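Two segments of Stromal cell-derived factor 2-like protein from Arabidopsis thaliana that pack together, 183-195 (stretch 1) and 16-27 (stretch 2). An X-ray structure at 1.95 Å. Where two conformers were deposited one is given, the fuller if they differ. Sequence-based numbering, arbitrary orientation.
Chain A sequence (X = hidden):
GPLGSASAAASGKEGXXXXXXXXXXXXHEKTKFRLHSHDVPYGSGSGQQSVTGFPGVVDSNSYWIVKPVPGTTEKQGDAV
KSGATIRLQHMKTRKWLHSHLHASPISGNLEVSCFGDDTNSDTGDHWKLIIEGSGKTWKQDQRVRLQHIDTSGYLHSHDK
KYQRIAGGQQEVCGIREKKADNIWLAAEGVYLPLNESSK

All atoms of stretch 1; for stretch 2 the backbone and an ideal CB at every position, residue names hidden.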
# COMPACT_ATOMS: atom_id res chain seq x y z
N ILE A 183 -8.69 3.56 6.66
CA ILE A 183 -9.48 3.03 5.57
C ILE A 183 -8.97 3.60 4.25
O ILE A 183 -8.60 4.78 4.12
CB ILE A 183 -11.00 3.22 5.79
CG1 ILE A 183 -11.81 2.49 4.70
CG2 ILE A 183 -11.36 4.69 5.90
CD1 ILE A 183 -12.01 3.28 3.43
N TRP A 184 -8.89 2.71 3.27
CA TRP A 184 -8.39 3.05 1.94
C TRP A 184 -9.38 2.58 0.86
O TRP A 184 -10.23 1.73 1.11
CB TRP A 184 -7.02 2.39 1.69
CG TRP A 184 -5.94 2.88 2.64
CD1 TRP A 184 -5.73 2.48 3.93
CD2 TRP A 184 -4.92 3.86 2.35
NE1 TRP A 184 -4.65 3.15 4.46
CE2 TRP A 184 -4.14 4.00 3.52
CE3 TRP A 184 -4.60 4.63 1.23
CZ2 TRP A 184 -3.04 4.88 3.60
CZ3 TRP A 184 -3.51 5.50 1.30
CH2 TRP A 184 -2.75 5.61 2.47
N LEU A 185 -9.22 3.14 -0.34
CA LEU A 185 -10.04 2.81 -1.51
C LEU A 185 -9.12 2.65 -2.74
O LEU A 185 -8.29 3.53 -3.03
CB LEU A 185 -11.06 3.94 -1.76
CG LEU A 185 -11.91 4.37 -0.55
CD1 LEU A 185 -12.09 5.87 -0.44
CD2 LEU A 185 -13.26 3.71 -0.56
N ALA A 186 -9.24 1.54 -3.46
CA ALA A 186 -8.56 1.43 -4.74
C ALA A 186 -9.27 2.30 -5.77
O ALA A 186 -10.51 2.29 -5.88
CB ALA A 186 -8.46 -0.03 -5.21
N ALA A 187 -8.48 3.06 -6.54
CA ALA A 187 -9.04 3.93 -7.60
C ALA A 187 -8.13 4.02 -8.84
O ALA A 187 -6.97 3.55 -8.84
CB ALA A 187 -9.30 5.31 -7.02
N GLU A 188 -8.64 4.64 -9.90
CA GLU A 188 -7.81 4.97 -11.07
C GLU A 188 -7.03 3.79 -11.63
O GLU A 188 -5.96 3.96 -12.19
CB GLU A 188 -6.82 6.10 -10.74
CG GLU A 188 -7.52 7.38 -10.54
CD GLU A 188 -6.62 8.53 -10.15
OE1 GLU A 188 -5.52 8.73 -10.72
OE2 GLU A 188 -7.06 9.29 -9.28
N GLY A 189 -7.56 2.59 -11.48
CA GLY A 189 -6.77 1.43 -11.84
C GLY A 189 -6.92 0.94 -13.26
O GLY A 189 -7.77 1.41 -14.01
N VAL A 190 -6.05 0.01 -13.64
CA VAL A 190 -6.23 -0.75 -14.86
C VAL A 190 -6.31 -2.20 -14.41
O VAL A 190 -5.34 -2.76 -13.90
CB VAL A 190 -5.07 -0.53 -15.85
CG1 VAL A 190 -5.20 -1.48 -17.04
CG2 VAL A 190 -5.04 0.93 -16.31
N TYR A 191 -7.48 -2.80 -14.59
CA TYR A 191 -7.75 -4.12 -14.04
C TYR A 191 -7.72 -5.22 -15.12
O TYR A 191 -8.44 -5.14 -16.13
CB TYR A 191 -9.06 -4.12 -13.25
CG TYR A 191 -9.23 -2.87 -12.37
CD1 TYR A 191 -10.23 -1.94 -12.64
CD2 TYR A 191 -8.38 -2.62 -11.30
CE1 TYR A 191 -10.39 -0.80 -11.87
CE2 TYR A 191 -8.54 -1.47 -10.50
CZ TYR A 191 -9.55 -0.57 -10.80
OH TYR A 191 -9.72 0.57 -10.05
N LEU A 192 -6.85 -6.22 -14.92
CA LEU A 192 -6.72 -7.30 -15.87
C LEU A 192 -8.02 -8.10 -15.91
O LEU A 192 -8.73 -8.21 -14.88
CB LEU A 192 -5.52 -8.20 -15.55
CG LEU A 192 -4.10 -7.62 -15.59
CD1 LEU A 192 -3.10 -8.76 -15.54
CD2 LEU A 192 -3.86 -6.71 -16.85
N PRO A 193 -8.36 -8.65 -17.09
CA PRO A 193 -9.60 -9.42 -17.25
C PRO A 193 -9.70 -10.54 -16.23
O PRO A 193 -8.69 -11.12 -15.84
CB PRO A 193 -9.48 -10.00 -18.67
CG PRO A 193 -8.48 -9.18 -19.36
CD PRO A 193 -7.59 -8.55 -18.34
N LEU A 194 -10.91 -10.80 -15.79
CA LEU A 194 -11.19 -11.93 -14.90
C LEU A 194 -11.08 -13.24 -15.61
O LEU A 194 -11.77 -13.47 -16.62
CB LEU A 194 -12.60 -11.83 -14.34
CG LEU A 194 -12.85 -11.08 -13.05
CD1 LEU A 194 -14.37 -10.85 -12.93
CD2 LEU A 194 -12.31 -11.89 -11.89
N ASN A 195 -10.25 -14.12 -15.07
CA ASN A 195 -10.11 -15.47 -15.59
C ASN A 195 -11.45 -16.19 -15.64
O ASN A 195 -11.60 -17.19 -16.32
CB ASN A 195 -9.05 -16.26 -14.80
CG ASN A 195 -7.64 -15.81 -15.16
OD1 ASN A 195 -7.37 -15.47 -16.31
ND2 ASN A 195 -6.75 -15.80 -14.18
N UNK A 16 -14.71 -3.25 -12.61
CA UNK A 16 -14.41 -2.88 -11.19
C UNK A 16 -13.75 -3.96 -10.34
O UNK A 16 -13.22 -3.62 -9.27
CB UNK A 16 -15.71 -2.47 -10.49
N UNK A 17 -13.81 -5.24 -10.74
CA UNK A 17 -13.14 -6.32 -9.96
C UNK A 17 -11.62 -6.21 -10.06
O UNK A 17 -11.02 -6.20 -11.14
CB UNK A 17 -13.59 -7.70 -10.45
N UNK A 18 -10.97 -6.13 -8.92
CA UNK A 18 -9.54 -5.94 -8.96
C UNK A 18 -8.84 -7.29 -8.98
O UNK A 18 -8.98 -8.08 -8.05
CB UNK A 18 -9.07 -5.10 -7.77
N UNK A 19 -8.07 -7.56 -10.03
CA UNK A 19 -7.45 -8.88 -10.21
C UNK A 19 -5.94 -8.81 -9.99
O UNK A 19 -5.35 -7.73 -10.09
CB UNK A 19 -7.75 -9.43 -11.61
N UNK A 20 -5.30 -9.94 -9.71
CA UNK A 20 -3.85 -9.92 -9.60
C UNK A 20 -3.25 -9.50 -10.94
O UNK A 20 -3.77 -9.87 -12.00
CB UNK A 20 -3.32 -11.29 -9.17
N UNK A 21 -2.17 -8.72 -10.88
CA UNK A 21 -1.56 -8.20 -12.09
C UNK A 21 -2.06 -6.81 -12.45
O UNK A 21 -1.52 -6.17 -13.35
CB UNK A 21 -1.82 -9.16 -13.25
N UNK A 22 -3.09 -6.33 -11.75
CA UNK A 22 -3.65 -5.04 -12.10
C UNK A 22 -2.82 -3.89 -11.52
O UNK A 22 -2.10 -4.07 -10.51
CB UNK A 22 -5.10 -4.95 -11.61
N UNK A 23 -2.90 -2.74 -12.18
CA UNK A 23 -2.26 -1.52 -11.68
C UNK A 23 -3.32 -0.64 -11.00
O UNK A 23 -4.39 -0.39 -11.56
CB UNK A 23 -1.57 -0.76 -12.81
N UNK A 24 -3.01 -0.19 -9.79
CA UNK A 24 -3.97 0.60 -9.00
C UNK A 24 -3.32 1.82 -8.36
O UNK A 24 -2.10 1.84 -8.16
CB UNK A 24 -4.60 -0.27 -7.91
N UNK A 25 -4.14 2.81 -8.05
CA UNK A 25 -3.82 3.77 -7.02
C UNK A 25 -4.64 3.43 -5.76
O UNK A 25 -5.69 2.78 -5.85
CB UNK A 25 -4.10 5.20 -7.50
N UNK A 26 -4.10 3.78 -4.61
CA UNK A 26 -4.74 3.53 -3.33
C UNK A 26 -4.95 4.86 -2.64
O UNK A 26 -3.98 5.53 -2.25
CB UNK A 26 -3.91 2.58 -2.46
N UNK A 27 -6.21 5.26 -2.50
CA UNK A 27 -6.55 6.54 -1.92
C UNK A 27 -6.96 6.39 -0.46
O UNK A 27 -7.80 5.55 -0.12
CB UNK A 27 -7.67 7.20 -2.72

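Stretch 2 runs antiparallel to stretch 1, with backbone pairing from 23 to 27 and a looser path before it.

Position 16 directs its CA-to-CB bond away, with nothing of stretch 1 within 5.5 Å of the ideal CB, so almost any residue would suit; it is Val16. At 17 the bond again points away overall, yet the ideal CB lies 4.1 Å from Leu194 CD1, which favours a side chain with some aliphatic length, charged or not. The residue is Glu17, whose CD lies 3.9 Å from Leu194 CD1, while a water donates to both Glu17 O and Leu192 O (2.9 Å each).

The CB of 18 points sideways, 4.4 Å from Tyr191 CD2, and the methyl of Ala186 lies further along. A medium or large aliphatic residue could reach both. Ile18 does so: its CG1 is 3.7 Å from Tyr191 CE2 and its CD1 3.3 Å from Ala186 CB.

Position 19 points toward stretch 1, its CB 3.6 Å from Leu192 O. A short donor such as serine or threonine fits this acceptor, and the nearby CD2 of Leu194 would welcome a methyl. Thr19 supplies both, with OG1 donating to Leu192 O at 2.7 Å and CG2 packing 3.8 Å from Leu194 CD2.

Position 20 points away and is unconstrained by stretch 1; it is Tyr20. At 21 the backbone angles (93/-9) would jam a CB against the preceding carbonyl, and an ideal CB would also sit 2.6 Å from Leu192 CD1. Glycine is strongly indicated, and Gly21 occupies the site within a type II turn from 19 to 22.

The CB of 22 is tight against Val190 O at 3.2 Å, so a small side chain is preferred. Ser22 closes the turn through Ser22 N to Thr19 O (3.1 Å), and its OG lies near the edge of the Tyr191 ring, 3.9 Å from CD2.

Position 23 pairs with Val190 and shares its face of the sheet. Stretch 1 sets no narrow limit on size here; Ala23 leaves the work to its backbone, with N to Val190 O at 3.0 Å and Val190 N to Ala23 O at 2.7 Å.

A bulge shifts the register between Ala187 and Val190. Opposite it, 24 points sideways near Ala186 CB and Gly189 CA, a setting for an aliphatic residue. Ile24 places CG2 3.7 Å from Tyr191 CE2, at the ring edge.

Position 25 lies on the face of Ala187, with the carboxylate of Glu188 within reach of a long basic side chain. Lys25 extends to form a salt bridge, NZ to Glu188 OE1 at 3.1 Å.

At 26 the CB lies 4.3 Å from Trp184 CE3, on the face of Ala186, inviting a hydrophobic residue. Leu26 packs CG 3.8 Å from that CE3.

Position 27 pairs with Leu185 on the opposite face, where a long apolar chain could follow the leucine. Met27 does, its CE 3.3 Å from Leu185 CD1.

Stretch 2 (16-27) VEITYGSAIKLM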
# COMPACT_ATOMS: atom_id res chain seq x y z
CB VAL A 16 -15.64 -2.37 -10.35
CG1 VAL A 16 -16.30 -1.12 -10.94
CG2 VAL A 16 -16.67 -3.50 -10.04
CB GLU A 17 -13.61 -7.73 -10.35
CG GLU A 17 -15.07 -8.03 -10.08
CD GLU A 17 -15.93 -7.67 -11.28
OE1 GLU A 17 -15.44 -6.93 -12.17
OE2 GLU A 17 -17.09 -8.16 -11.35
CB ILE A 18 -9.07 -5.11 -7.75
CG1 ILE A 18 -9.71 -3.71 -7.79
CG2 ILE A 18 -7.55 -5.09 -7.68
CD1 ILE A 18 -9.42 -2.86 -6.56
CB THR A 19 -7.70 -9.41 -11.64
OG1 THR A 19 -7.36 -8.38 -12.58
CG2 THR A 19 -9.18 -9.80 -11.83
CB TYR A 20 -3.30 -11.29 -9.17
CG TYR A 20 -3.68 -11.66 -7.75
CD1 TYR A 20 -4.76 -12.53 -7.50
CD2 TYR A 20 -2.99 -11.14 -6.67
CE1 TYR A 20 -5.13 -12.86 -6.20
CE2 TYR A 20 -3.35 -11.51 -5.34
CZ TYR A 20 -4.42 -12.36 -5.13
OH TYR A 20 -4.81 -12.71 -3.85
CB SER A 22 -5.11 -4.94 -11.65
OG SER A 22 -5.14 -4.47 -10.32
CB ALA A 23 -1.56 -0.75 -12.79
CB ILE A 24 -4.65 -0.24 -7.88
CG1 ILE A 24 -3.65 -0.63 -6.78
CG2 ILE A 24 -5.45 -1.42 -8.50
CD1 ILE A 24 -4.28 -1.22 -5.52
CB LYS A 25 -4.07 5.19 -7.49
CG LYS A 25 -3.26 5.56 -8.71
CD LYS A 25 -3.27 7.08 -8.94
CE LYS A 25 -2.39 7.43 -10.15
NZ LYS A 25 -2.48 8.89 -10.44
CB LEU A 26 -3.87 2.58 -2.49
CG LEU A 26 -4.65 1.84 -1.41
CD1 LEU A 26 -5.56 0.74 -2.00
CD2 LEU A 26 -3.65 1.25 -0.37
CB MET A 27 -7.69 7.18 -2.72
CG MET A 27 -8.02 8.61 -2.28
SD MET A 27 -9.56 9.27 -2.99
CE MET A 27 -10.75 8.48 -1.92
O HOH W 1 -11.30 -7.26 -13.81
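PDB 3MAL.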